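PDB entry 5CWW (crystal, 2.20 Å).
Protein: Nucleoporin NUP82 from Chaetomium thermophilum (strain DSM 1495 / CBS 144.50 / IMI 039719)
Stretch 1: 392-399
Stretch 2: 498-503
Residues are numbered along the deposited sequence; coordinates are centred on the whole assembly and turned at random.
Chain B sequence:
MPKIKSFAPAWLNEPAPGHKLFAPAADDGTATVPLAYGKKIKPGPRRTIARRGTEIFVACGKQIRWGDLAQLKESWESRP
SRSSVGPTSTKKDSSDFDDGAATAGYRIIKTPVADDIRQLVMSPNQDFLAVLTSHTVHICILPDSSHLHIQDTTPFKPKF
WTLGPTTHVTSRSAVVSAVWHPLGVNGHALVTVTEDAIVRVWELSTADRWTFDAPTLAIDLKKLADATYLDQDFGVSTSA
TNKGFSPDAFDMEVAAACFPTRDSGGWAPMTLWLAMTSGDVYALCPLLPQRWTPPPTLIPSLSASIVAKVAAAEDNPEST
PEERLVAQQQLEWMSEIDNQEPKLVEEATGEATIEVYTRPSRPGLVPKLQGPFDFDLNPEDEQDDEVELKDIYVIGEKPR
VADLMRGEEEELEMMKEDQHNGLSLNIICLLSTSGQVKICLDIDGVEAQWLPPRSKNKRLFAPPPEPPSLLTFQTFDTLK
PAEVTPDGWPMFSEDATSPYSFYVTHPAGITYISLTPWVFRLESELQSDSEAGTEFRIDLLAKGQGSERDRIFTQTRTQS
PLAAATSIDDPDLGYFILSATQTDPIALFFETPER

Stretch 1 (392-399) IYVIGEKP
Stretch 2, residues 498-503: SPYSFY

Residues 392-399 and 498-503 of Nucleoporin NUP82 meet as two segments of one chain whose touching residues lie at least 102 positions apart in sequence; together they bury 352 Å². Ile 392 to Ile 395 form the end of a strand that begins earlier in the chain, with phi/psi running from -140/140 at Ile 392 through -142/119 and -116/125 to -97/109 at Ile 395. Gly 396 (-67/150), Glu 397 (-54/147), Lys 398 (-106/147) and Pro 399 (-57/144) continue as an extended loop. In the second segment a type I turn spans Ser 498 to Ser 501, with Pro 499 at -68/-22 and Tyr 500 at -89/5, and leads into a strand from Ser 501 (-117/151) through Phe 502 (-164/171) and Tyr 503 (-120/154). The turn is held by a weak backbone bond, Ser 501 N to Ser 498 O at 3.4 Å, and by Tyr 500 N donating to Ser 498 OG at 3.1 Å, the serine being in rotamer t.

In register, the CA atoms of Ile 395 and Pro 499 lie 6.5 Å apart, those of Tyr 393 and Phe 502 9.0 Å apart. No backbone-to-backbone hydrogen bond joins the segments; side chains make the contact with each other and with the Pro 499 carbonyl, and a water reaches Gly 396 O. The strand alternation sends the CA-to-CB bonds of Tyr 393 and Ile 395 toward the second segment, while Ile 392 and Val 394 stay out of reach.

One direct hydrogen bond crosses the contact: Tyr 393, chi1 t and chi2 73°, extends its hydroxyl to the turn, where Tyr 393 OH donates to Pro 499 O at 3.0 Å. Pro 499 O lies near the plane of the Tyr 393 ring, at its edge, and is also approached by Ile 395 CD1 at 3.2 Å.

An aromatic pair forms where Phe 502, chi1 p and chi2 -85°, points its CA-to-CB bond toward the first segment. Its ring meets that of Tyr 393 obliquely, with centroids 5.2 Å apart and planes at 44°; Tyr 393 CE2 comes within 3.7 Å of Phe 502 CD1.

Apolar packing centres on Ile 395, rotamer m with chi2 t, which sits against the turn. Ile 395 CG2 lies 4.1 Å from Pro 499 CB and 3.6 Å from Tyr 500 CE1. Ile 395 CG2 also makes a CH-pi contact over one face of the Tyr 500 ring, 4.0 Å from the centroid and 30° off the normal. Tyr 500 starts with its CA-to-CB bond directed away, but chi1 m and chi2 -77° bring its end nearer to the first segment. Lys 398, chi1 m and chi2 t, is poorly ordered; Lys 398 CG lies 3.5 Å from Tyr 500 OH, and its CD is at the edge of that ring.

A water bridges Gly 396 O and Tyr 500 OH, which are 4.3 Å apart. Water 1 lies between them, hydrogen bonded to Gly 396 O at 2.8 Å and to Tyr 500 OH at 2.9 Å, thereby tying the loop to the tyrosine hydroxyl.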

ATOM      1  N   ILE B 392       3.767   4.887   3.715  1.00 44.61           N
ATOM      2  CA  ILE B 392       3.432   4.143   4.917  1.00 44.49           C
ATOM      3  C   ILE B 392       4.532   3.123   5.180  1.00 45.37           C
ATOM      4  O   ILE B 392       5.058   2.511   4.250  1.00 45.49           O
ATOM      5  CB  ILE B 392       2.062   3.440   4.796  1.00 43.72           C
ATOM      6  CG1 ILE B 392       1.728   2.695   6.092  1.00 43.68           C
ATOM      7  CG2 ILE B 392       2.039   2.497   3.587  1.00 42.80           C
ATOM      8  CD1 ILE B 392       0.297   2.207   6.175  1.00 43.95           C
ATOM      9  N   TYR B 393       4.886   2.962   6.451  1.00 46.36           N
ATOM     10  CA  TYR B 393       5.936   2.036   6.853  1.00 45.10           C
ATOM     11  C   TYR B 393       5.549   1.372   8.163  1.00 43.99           C
ATOM     12  O   TYR B 393       5.347   2.046   9.172  1.00 45.36           O
ATOM     13  CB  TYR B 393       7.273   2.762   6.992  1.00 46.16           C
ATOM     14  CG  TYR B 393       8.377   1.907   7.568  1.00 48.08           C
ATOM     15  CD1 TYR B 393       8.961   0.897   6.817  1.00 49.06           C
ATOM     16  CD2 TYR B 393       8.842   2.118   8.858  1.00 49.70           C
ATOM     17  CE1 TYR B 393       9.974   0.115   7.340  1.00 50.43           C
ATOM     18  CE2 TYR B 393       9.855   1.343   9.388  1.00 52.10           C
ATOM     19  CZ  TYR B 393      10.417   0.343   8.625  1.00 52.85           C
ATOM     20  OH  TYR B 393      11.423  -0.429   9.152  1.00 54.11           O
ATOM     21  N   VAL B 394       5.429   0.049   8.135  1.00 39.23           N
ATOM     22  CA  VAL B 394       4.920  -0.697   9.275  1.00 40.25           C
ATOM     23  C   VAL B 394       5.968  -1.639   9.846  1.00 41.88           C
ATOM     24  O   VAL B 394       6.523  -2.476   9.140  1.00 40.13           O
ATOM     25  CB  VAL B 394       3.674  -1.512   8.895  1.00 39.42           C
ATOM     26  CG1 VAL B 394       3.108  -2.234  10.119  1.00 40.45           C
ATOM     27  CG2 VAL B 394       2.620  -0.599   8.289  1.00 39.83           C
ATOM     28  N   ILE B 395       6.230  -1.487  11.139  1.00 44.79           N
ATOM     29  CA  ILE B 395       7.102  -2.395  11.863  1.00 47.41           C
ATOM     30  C   ILE B 395       6.224  -3.411  12.577  1.00 46.48           C
ATOM     31  O   ILE B 395       5.523  -3.076  13.533  1.00 48.19           O
ATOM     32  CB  ILE B 395       7.990  -1.648  12.869  1.00 47.71           C
ATOM     33  CG1 ILE B 395       8.742  -0.516  12.167  1.00 47.57           C
ATOM     34  CG2 ILE B 395       8.975  -2.610  13.521  1.00 47.97           C
ATOM     35  CD1 ILE B 395       9.361   0.484  13.105  1.00 48.98           C
ATOM     36  N   GLY B 396       6.252  -4.650  12.101  1.00 43.04           N
ATOM     37  CA  GLY B 396       5.388  -5.681  12.639  1.00 41.97           C
ATOM     38  C   GLY B 396       5.739  -6.041  14.068  1.00 44.08           C
ATOM     39  O   GLY B 396       6.897  -5.946  14.478  1.00 43.83           O
ATOM     40  N   GLU B 397       4.728  -6.446  14.829  1.00 48.57           N
ATOM     41  CA  GLU B 397       4.940  -6.998  16.158  1.00 54.83           C
ATOM     42  C   GLU B 397       5.937  -8.141  16.068  1.00 61.04           C
ATOM     43  O   GLU B 397       5.968  -8.859  15.068  1.00 56.91           O
ATOM     44  CB  GLU B 397       3.626  -7.490  16.759  1.00 55.74           C
ATOM     45  CG  GLU B 397       2.888  -8.491  15.872  1.00 57.47           C
ATOM     46  CD  GLU B 397       1.846  -9.293  16.621  1.00 61.61           C
ATOM     47  OE1 GLU B 397       2.145  -9.774  17.732  1.00 63.88           O
ATOM     48  OE2 GLU B 397       0.730  -9.448  16.089  1.00 61.18           O
ATOM     49  N   LYS B 398       6.746  -8.310  17.106  1.00 73.65           N
ATOM     50  CA  LYS B 398       7.703  -9.406  17.146  1.00 87.10           C
ATOM     51  C   LYS B 398       7.220 -10.467  18.128  1.00 94.42           C
ATOM     52  O   LYS B 398       6.570 -10.136  19.120  1.00 97.80           O
ATOM     53  CB  LYS B 398       9.090  -8.897  17.536  1.00 92.40           C
ATOM     54  CG  LYS B 398       9.625  -7.812  16.609  1.00 95.57           C
ATOM     55  CD  LYS B 398      11.141  -7.678  16.694  1.00 99.72           C
ATOM     56  CE  LYS B 398      11.860  -8.822  15.986  1.00101.90           C
ATOM     57  NZ  LYS B 398      11.543  -8.882  14.529  1.00101.60           N
ATOM     58  N   PRO B 399       7.521 -11.750  17.852  1.00 97.90           N
ATOM     59  CA  PRO B 399       7.101 -12.822  18.764  1.00102.65           C
ATOM     60  C   PRO B 399       7.621 -12.623  20.186  1.00112.22           C
ATOM     61  O   PRO B 399       8.732 -12.129  20.371  1.00108.68           O
ATOM     62  CB  PRO B 399       7.712 -14.079  18.134  1.00100.82           C
ATOM     63  CG  PRO B 399       7.896 -13.738  16.703  1.00 97.76           C
ATOM     64  CD  PRO B 399       8.225 -12.280  16.671  1.00 97.04           C
ATOM     65  N   SER B 498      18.443  -2.249  12.084  1.00 62.67           N
ATOM     66  CA  SER B 498      17.315  -2.361  13.007  1.00 61.23           C
ATOM     67  C   SER B 498      15.991  -1.982  12.345  1.00 60.19           C
ATOM     68  O   SER B 498      15.926  -0.984  11.631  1.00 55.15           O
ATOM     69  CB  SER B 498      17.541  -1.474  14.228  1.00 61.99           C
ATOM     70  OG  SER B 498      16.363  -1.391  15.009  1.00 61.17           O
ATOM     71  N   PRO B 499      14.926  -2.768  12.584  1.00 66.97           N
ATOM     72  CA  PRO B 499      13.629  -2.385  12.012  1.00 66.54           C
ATOM     73  C   PRO B 499      13.069  -1.118  12.652  1.00 58.94           C
ATOM     74  O   PRO B 499      12.236  -0.438  12.048  1.00 59.86           O
ATOM     75  CB  PRO B 499      12.725  -3.585  12.327  1.00 70.28           C
ATOM     76  CG  PRO B 499      13.628  -4.670  12.821  1.00 72.51           C
ATOM     77  CD  PRO B 499      14.829  -3.998  13.386  1.00 72.70           C
ATOM     78  N   TYR B 500      13.527  -0.811  13.864  1.00 53.66           N
ATOM     79  CA  TYR B 500      12.973   0.295  14.635  1.00 47.58           C
ATOM     80  C   TYR B 500      13.679   1.607  14.328  1.00 48.62           C
ATOM     81  O   TYR B 500      13.399   2.630  14.949  1.00 48.84           O
ATOM     82  CB  TYR B 500      13.041  -0.027  16.129  1.00 48.08           C
ATOM     83  CG  TYR B 500      12.142  -1.186  16.486  1.00 49.93           C
ATOM     84  CD1 TYR B 500      10.768  -1.013  16.595  1.00 49.82           C
ATOM     85  CD2 TYR B 500      12.659  -2.457  16.679  1.00 52.55           C
ATOM     86  CE1 TYR B 500       9.936  -2.073  16.903  1.00 51.19           C
ATOM     87  CE2 TYR B 500      11.836  -3.524  16.988  1.00 52.99           C
ATOM     88  CZ  TYR B 500      10.475  -3.326  17.097  1.00 52.42           C
ATOM     89  OH  TYR B 500       9.651  -4.385  17.402  1.00 53.19           O
ATOM     90  N   SER B 501      14.591   1.569  13.364  1.00 50.04           N
ATOM     91  CA  SER B 501      15.138   2.782  12.774  1.00 52.28           C
ATOM     92  C   SER B 501      14.765   2.818  11.300  1.00 50.65           C
ATOM     93  O   SER B 501      14.586   1.775  10.676  1.00 49.95           O
ATOM     94  CB  SER B 501      16.657   2.838  12.951  1.00 56.77           C
ATOM     95  OG  SER B 501      17.004   2.986  14.317  1.00 59.72           O
ATOM     96  N   PHE B 502      14.640   4.017  10.745  1.00 47.90           N
ATOM     97  CA  PHE B 502      14.288   4.168   9.337  1.00 49.99           C
ATOM     98  C   PHE B 502      14.588   5.585   8.866  1.00 52.44           C
ATOM     99  O   PHE B 502      14.912   6.461   9.675  1.00 54.67           O
ATOM    100  CB  PHE B 502      12.810   3.826   9.103  1.00 49.89           C
ATOM    101  CG  PHE B 502      11.863   4.534  10.030  1.00 50.46           C
ATOM    102  CD1 PHE B 502      11.588   4.020  11.287  1.00 50.23           C
ATOM    103  CD2 PHE B 502      11.238   5.707   9.638  1.00 51.71           C
ATOM    104  CE1 PHE B 502      10.713   4.669  12.140  1.00 50.67           C
ATOM    105  CE2 PHE B 502      10.363   6.359  10.484  1.00 52.21           C
ATOM    106  CZ  PHE B 502      10.101   5.839  11.739  1.00 51.50           C
ATOM    107  N   TYR B 503      14.486   5.801   7.558  1.00 51.44           N
ATOM    108  CA  TYR B 503      14.838   7.082   6.959  1.00 50.89           C
ATOM    109  C   TYR B 503      13.671   7.730   6.226  1.00 51.24           C
ATOM    110  O   TYR B 503      12.753   7.053   5.775  1.00 47.83           O
ATOM    111  CB  TYR B 503      16.010   6.904   5.998  1.00 52.29           C
ATOM    112  CG  TYR B 503      17.199   6.264   6.656  1.00 54.10           C
ATOM    113  CD1 TYR B 503      18.123   7.031   7.346  1.00 55.44           C
ATOM    114  CD2 TYR B 503      17.400   4.892   6.592  1.00 54.52           C
ATOM    115  CE1 TYR B 503      19.209   6.454   7.958  1.00 58.75           C
ATOM    116  CE2 TYR B 503      18.492   4.303   7.203  1.00 57.46           C
ATOM    117  CZ  TYR B 503      19.394   5.092   7.884  1.00 59.60           C
ATOM    118  OH  TYR B 503      20.485   4.523   8.498  1.00 62.64           O
TER
HETATM  119  O   HOH W   1       6.963  -3.831  16.376  1.00 56.59           O